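Local coordinates for putative uncharacterized protein (Toxoplasma gondii, PDB 4FBD) that is of unknown function, a conserved hypothetical protein of the DUF3228 family that forms a two-chain assembly in the crystal, at residues S105-G119 / L131-L144. Residues are numbered along the deposited sequence; the frame is centred on the assembly and turned at random.
Sequences SLPITADNEHLLRSG and LTRWFPMSYAKDAL
Asn-112 ND2 gives one N-H to Tyr-139 OH, at 3.0 Å and nearly straight (172°), and the other to Pro-107 O. Both acceptors lie close to the amide plane. OD1 accepts from Thr-109 N, which stands above the carbonyl plane. Three bonds fix the rotation of this buried amide. The one to Tyr-139 ties the loop to helix 137-140. With chi1 at 72°, CG of Asn-112 sits between its backbone N and carbonyl carbon, and the amide packs against CZ of Phe-135, its plane turned 57° from the ring.

Phe-135 is buried, with a neighbour on each face. Leu-116 CD2 makes a CH-pi contact over the centre of one face, 3.5 Å from the ring centroid. Tyr-139 CE2 lies over the opposite face, offset toward the rim. Leu-106 O and Asn-112 O meet the ring edge in its plane. Leu-115 CD1 touches Tyr-139 CD1 at 3.4 Å. Leu-106 CD1 fits among Tyr-139, Ala-140 and Ala-143, while its CD2 meets Leu-144 CD2.

Further along, strands 117-121 and 130-135 pair as an antiparallel hairpin. Arg-117 and Trp-134 exchange two backbone bonds, as do Gly-119 and Thr-132. The Trp-134 indole folds back over its partner strand: Arg-117 O lies over one face, and Gly-119 N approaches CZ3 to 3.5 Å. Its NE1 bonds to Lys-238 O. On the other face of the sheet, Ile-108 CD1 lies over the guanidinium of Arg-133, 3.5 Å from NH2. The same NH2 bonds to Trp-229 O, and Arg-133 NH1 to Ser-118 OG of the second subunit.

Strand 232-235 runs between strands 105-107 and 130-135 in this four-stranded mixed sheet. Strand 117-121 forms its outer edge within the chain, and helix 137-140 follows directly after the hairpin.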
loop_
_atom_site.group_PDB
_atom_site.type_symbol
_atom_site.label_atom_id
_atom_site.label_comp_id
_atom_site.label_asym_id
_atom_site.label_seq_id
_atom_site.Cartn_x
_atom_site.Cartn_y
_atom_site.Cartn_z
ATOM N N SER A 105 -15.268 1.746 8.506
ATOM C CA SER A 105 -14.895 2.412 7.273
ATOM C C SER A 105 -16.093 2.998 6.514
ATOM O O SER A 105 -17.240 2.722 6.831
ATOM C CB SER A 105 -14.170 1.413 6.406
ATOM O OG SER A 105 -14.999 0.319 6.181
ATOM N N LEU A 106 -15.793 3.829 5.513
ATOM C CA LEU A 106 -16.795 4.495 4.689
ATOM C C LEU A 106 -16.471 4.336 3.208
ATOM O O LEU A 106 -15.312 4.127 2.841
ATOM C CB LEU A 106 -16.851 6.001 4.999
ATOM C CG LEU A 106 -17.406 6.428 6.356
ATOM C CD1 LEU A 106 -16.915 7.806 6.722
ATOM C CD2 LEU A 106 -18.932 6.362 6.378
ATOM N N PRO A 107 -17.497 4.446 2.361
ATOM C CA PRO A 107 -17.307 4.373 0.930
ATOM C C PRO A 107 -16.662 5.648 0.416
ATOM O O PRO A 107 -16.896 6.736 0.960
ATOM C CB PRO A 107 -18.728 4.232 0.351
ATOM C CG PRO A 107 -19.687 4.473 1.477
ATOM C CD PRO A 107 -18.923 4.383 2.769
ATOM N N ILE A 108 -15.835 5.511 -0.602
ATOM C CA ILE A 108 -15.200 6.670 -1.197
ATOM C C ILE A 108 -16.072 7.049 -2.362
ATOM O O ILE A 108 -16.297 6.217 -3.219
ATOM C CB ILE A 108 -13.791 6.325 -1.685
ATOM C CG1 ILE A 108 -12.925 5.889 -0.500
ATOM C CG2 ILE A 108 -13.153 7.534 -2.320
ATOM C CD1 ILE A 108 -11.717 5.075 -0.906
ATOM N N THR A 109 -16.598 8.269 -2.376
ATOM C CA THR A 109 -17.435 8.738 -3.486
ATOM C C THR A 109 -16.777 9.932 -4.171
ATOM O O THR A 109 -15.769 10.442 -3.698
ATOM C CB THR A 109 -18.767 9.219 -2.998
ATOM O OG1 THR A 109 -18.557 10.371 -2.181
ATOM C CG2 THR A 109 -19.494 8.126 -2.175
ATOM N N ALA A 110 -17.357 10.391 -5.281
ATOM C CA ALA A 110 -16.803 11.550 -5.976
ATOM C C ALA A 110 -16.907 12.790 -5.073
ATOM O O ALA A 110 -16.068 13.668 -5.146
ATOM C CB ALA A 110 -17.515 11.804 -7.337
ATOM N N ASP A 111 -17.922 12.843 -4.216
ATOM C CA ASP A 111 -18.098 13.984 -3.353
ATOM C C ASP A 111 -17.221 13.990 -2.108
ATOM O O ASP A 111 -16.945 15.072 -1.572
ATOM C CB ASP A 111 -19.577 14.131 -2.951
ATOM C CG ASP A 111 -20.458 14.615 -4.116
ATOM O OD1 ASP A 111 -19.929 14.819 -5.239
ATOM O OD2 ASP A 111 -21.674 14.786 -3.917
ATOM N N ASN A 112 -16.762 12.829 -1.634
ATOM C CA ASN A 112 -15.928 12.829 -0.434
ATOM C C ASN A 112 -14.458 12.465 -0.632
ATOM O O ASN A 112 -13.684 12.541 0.294
ATOM C CB ASN A 112 -16.528 11.929 0.616
ATOM C CG ASN A 112 -16.402 10.482 0.282
ATOM O OD1 ASN A 112 -15.632 10.095 -0.595
ATOM N ND2 ASN A 112 -17.145 9.664 0.987
ATOM N N GLU A 113 -14.070 12.106 -1.844
ATOM C CA GLU A 113 -12.713 11.671 -2.117
ATOM C C GLU A 113 -11.626 12.647 -1.650
ATOM O O GLU A 113 -10.566 12.236 -1.115
ATOM C CB GLU A 113 -12.556 11.431 -3.618
ATOM C CG GLU A 113 -11.195 10.870 -3.957
ATOM C CD GLU A 113 -10.962 10.728 -5.445
ATOM O OE1 GLU A 113 -11.773 11.255 -6.240
ATOM O OE2 GLU A 113 -9.947 10.096 -5.796
ATOM N N HIS A 114 -11.869 13.935 -1.853
ATOM C CA HIS A 114 -10.891 14.939 -1.476
ATOM C C HIS A 114 -10.690 15.106 0.048
ATOM O O HIS A 114 -9.720 15.748 0.487
ATOM C CB HIS A 114 -11.243 16.275 -2.129
ATOM C CG HIS A 114 -12.486 16.917 -1.588
ATOM N ND1 HIS A 114 -13.749 16.436 -1.857
ATOM C CD2 HIS A 114 -12.662 18.033 -0.834
ATOM C CE1 HIS A 114 -14.653 17.225 -1.290
ATOM N NE2 HIS A 114 -14.022 18.200 -0.660
ATOM N N LEU A 115 -11.582 14.513 0.836
ATOM C CA LEU A 115 -11.519 14.573 2.291
ATOM C C LEU A 115 -10.565 13.548 2.901
ATOM O O LEU A 115 -10.221 13.646 4.071
ATOM C CB LEU A 115 -12.918 14.368 2.867
ATOM C CG LEU A 115 -13.926 15.440 2.469
ATOM C CD1 LEU A 115 -15.301 15.139 3.113
ATOM C CD2 LEU A 115 -13.364 16.875 2.885
ATOM N N LEU A 116 -10.168 12.561 2.103
ATOM C CA LEU A 116 -9.225 11.517 2.507
ATOM C C LEU A 116 -7.905 12.154 2.847
ATOM O O LEU A 116 -7.566 13.196 2.313
ATOM C CB LEU A 116 -8.985 10.498 1.358
ATOM C CG LEU A 116 -10.114 9.528 0.982
ATOM C CD1 LEU A 116 -9.923 8.911 -0.395
ATOM C CD2 LEU A 116 -10.365 8.396 2.030
ATOM N N ARG A 117 -7.193 11.542 3.784
ATOM C CA ARG A 117 -5.873 11.967 4.186
ATOM C C ARG A 117 -5.030 10.715 4.144
ATOM O O ARG A 117 -5.560 9.608 4.203
ATOM C CB ARG A 117 -5.893 12.591 5.582
ATOM C CG ARG A 117 -6.616 13.937 5.645
ATOM C CD ARG A 117 -5.876 14.962 4.867
ATOM N NE ARG A 117 -6.549 16.265 4.821
ATOM C CZ ARG A 117 -7.320 16.722 3.835
ATOM N NH1 ARG A 117 -7.620 15.993 2.762
ATOM N NH2 ARG A 117 -7.817 17.933 3.942
ATOM N N SER A 118 -3.727 10.865 4.016
ATOM C CA SER A 118 -2.857 9.697 3.929
ATOM C C SER A 118 -1.509 9.947 4.558
ATOM O O SER A 118 -1.069 11.101 4.703
ATOM C CB SER A 118 -2.650 9.338 2.474
ATOM O OG SER A 118 -1.992 10.395 1.779
ATOM N N GLY A 119 -0.841 8.858 4.920
ATOM C CA GLY A 119 0.484 8.961 5.503
ATOM C C GLY A 119 1.059 7.614 5.849
ATOM O O GLY A 119 0.415 6.587 5.658
ATOM N N LEU A 131 2.163 3.149 3.982
ATOM C CA LEU A 131 1.236 4.120 3.455
ATOM C C LEU A 131 -0.186 3.650 3.747
ATOM O O LEU A 131 -0.545 2.533 3.477
ATOM C CB LEU A 131 1.445 4.298 1.955
ATOM C CG LEU A 131 0.653 5.439 1.298
ATOM C CD1 LEU A 131 0.909 6.735 2.002
ATOM C CD2 LEU A 131 1.000 5.578 -0.182
ATOM N N THR A 132 -0.987 4.546 4.278
ATOM C CA THR A 132 -2.348 4.232 4.689
ATOM C C THR A 132 -3.183 5.437 4.365
ATOM O O THR A 132 -2.653 6.555 4.358
ATOM C CB THR A 132 -2.364 4.039 6.212
ATOM O OG1 THR A 132 -1.324 3.105 6.564
ATOM C CG2 THR A 132 -3.703 3.533 6.702
ATOM N N ARG A 133 -4.464 5.227 4.050
ATOM C CA ARG A 133 -5.360 6.364 3.819
ATOM C C ARG A 133 -6.602 6.211 4.659
ATOM O O ARG A 133 -7.058 5.087 4.947
ATOM C CB ARG A 133 -5.725 6.516 2.363
ATOM C CG ARG A 133 -6.534 5.432 1.742
ATOM C CD ARG A 133 -6.826 5.795 0.320
ATOM N NE ARG A 133 -7.616 4.770 -0.362
ATOM C CZ ARG A 133 -8.024 4.855 -1.622
ATOM N NH1 ARG A 133 -7.747 5.907 -2.348
ATOM N NH2 ARG A 133 -8.731 3.867 -2.156
ATOM N N TRP A 134 -7.179 7.333 5.022
ATOM C CA TRP A 134 -8.347 7.315 5.867
ATOM C C TRP A 134 -9.170 8.588 5.773
ATOM O O TRP A 134 -8.705 9.606 5.298
ATOM C CB TRP A 134 -7.890 7.152 7.315
ATOM C CG TRP A 134 -7.054 8.320 7.762
ATOM C CD1 TRP A 134 -7.511 9.467 8.306
ATOM C CD2 TRP A 134 -5.627 8.469 7.666
ATOM N NE1 TRP A 134 -6.472 10.324 8.571
ATOM C CE2 TRP A 134 -5.303 9.736 8.191
ATOM C CE3 TRP A 134 -4.597 7.654 7.207
ATOM C CZ2 TRP A 134 -3.998 10.214 8.255
ATOM C CZ3 TRP A 134 -3.278 8.128 7.284
ATOM C CH2 TRP A 134 -3.000 9.392 7.797
ATOM N N PHE A 135 -10.400 8.501 6.245
ATOM C CA PHE A 135 -11.278 9.665 6.389
ATOM C C PHE A 135 -11.140 10.092 7.837
ATOM O O PHE A 135 -11.305 9.286 8.751
ATOM C CB PHE A 135 -12.754 9.332 6.178
ATOM C CG PHE A 135 -13.133 9.124 4.766
ATOM C CD1 PHE A 135 -13.165 10.169 3.900
ATOM C CD2 PHE A 135 -13.530 7.884 4.318
ATOM C CE1 PHE A 135 -13.536 9.995 2.569
ATOM C CE2 PHE A 135 -13.918 7.705 3.016
ATOM C CZ PHE A 135 -13.914 8.759 2.130
ATOM N N PRO A 136 -10.857 11.363 8.055
ATOM C CA PRO A 136 -10.762 11.847 9.406
ATOM C C PRO A 136 -12.135 12.036 10.020
ATOM O O PRO A 136 -13.144 12.019 9.309
ATOM C CB PRO A 136 -10.024 13.175 9.275
ATOM C CG PRO A 136 -9.906 13.467 7.853
ATOM C CD PRO A 136 -10.380 12.319 7.051
ATOM N N MET A 137 -12.162 12.223 11.337
ATOM C CA MET A 137 -13.418 12.370 12.068
ATOM C C MET A 137 -14.211 13.625 11.726
ATOM O O MET A 137 -15.440 13.616 11.838
ATOM C CB MET A 137 -13.170 12.291 13.573
ATOM C CG MET A 137 -12.733 10.903 14.021
ATOM S SD MET A 137 -13.971 9.662 13.625
ATOM C CE MET A 137 -15.281 10.135 14.749
ATOM N N SER A 138 -13.533 14.687 11.287
ATOM C CA SER A 138 -14.234 15.914 10.916
ATOM C C SER A 138 -15.274 15.616 9.838
ATOM O O SER A 138 -16.298 16.308 9.746
ATOM C CB SER A 138 -13.257 17.005 10.458
ATOM O OG SER A 138 -12.469 16.549 9.380
ATOM N N TYR A 139 -15.014 14.617 8.996
ATOM C CA TYR A 139 -16.037 14.187 8.023
ATOM C C TYR A 139 -16.841 12.992 8.575
ATOM O O TYR A 139 -18.058 13.017 8.616
ATOM C CB TYR A 139 -15.420 13.807 6.691
ATOM C CG TYR A 139 -16.343 13.006 5.814
ATOM C CD1 TYR A 139 -17.458 13.585 5.216
ATOM C CD2 TYR A 139 -16.064 11.692 5.517
ATOM C CE1 TYR A 139 -18.307 12.841 4.372
ATOM C CE2 TYR A 139 -16.882 10.962 4.681
ATOM C CZ TYR A 139 -17.997 11.544 4.109
ATOM O OH TYR A 139 -18.786 10.787 3.281
ATOM N N ALA A 140 -16.127 11.972 9.039
ATOM C CA ALA A 140 -16.738 10.741 9.517
ATOM C C ALA A 140 -17.800 10.935 10.578
ATOM O O ALA A 140 -18.825 10.266 10.549
ATOM C CB ALA A 140 -15.672 9.796 9.999
ATOM N N LYS A 141 -17.612 11.856 11.501
ATOM C CA LYS A 141 -18.625 12.048 12.540
ATOM C C LYS A 141 -19.959 12.393 11.905
ATOM O O LYS A 141 -20.962 12.111 12.484
ATOM C CB LYS A 141 -18.230 13.122 13.567
ATOM C CG LYS A 141 -18.205 14.570 13.017
ATOM C CD LYS A 141 -17.572 15.579 14.017
ATOM C CE LYS A 141 -17.444 16.980 13.378
ATOM N NZ LYS A 141 -18.795 17.602 13.064
ATOM N N ASP A 142 -19.963 12.983 10.705
ATOM C CA ASP A 142 -21.218 13.368 10.038
ATOM C C ASP A 142 -21.581 12.447 8.869
ATOM O O ASP A 142 -22.423 12.796 8.029
ATOM C CB ASP A 142 -21.107 14.820 9.536
ATOM C CG ASP A 142 -21.023 15.856 10.679
ATOM O OD1 ASP A 142 -21.750 15.738 11.675
ATOM O OD2 ASP A 142 -20.260 16.824 10.543
ATOM N N ALA A 143 -20.954 11.279 8.805
ATOM C CA ALA A 143 -21.195 10.309 7.714
ATOM C C ALA A 143 -21.523 8.920 8.202
ATOM O O ALA A 143 -22.337 8.225 7.604
ATOM C CB ALA A 143 -19.957 10.238 6.800
ATOM N N LEU A 144 -20.861 8.483 9.259
ATOM C CA LEU A 144 -21.095 7.140 9.812
ATOM C C LEU A 144 -22.508 6.880 10.363
ATOM O O LEU A 144 -23.043 7.648 11.135
ATOM C CB LEU A 144 -20.123 6.879 10.930
ATOM C CG LEU A 144 -18.691 6.632 10.524
ATOM C CD1 LEU A 144 -17.810 6.903 11.734
ATOM C CD2 LEU A 144 -18.540 5.209 10.013
#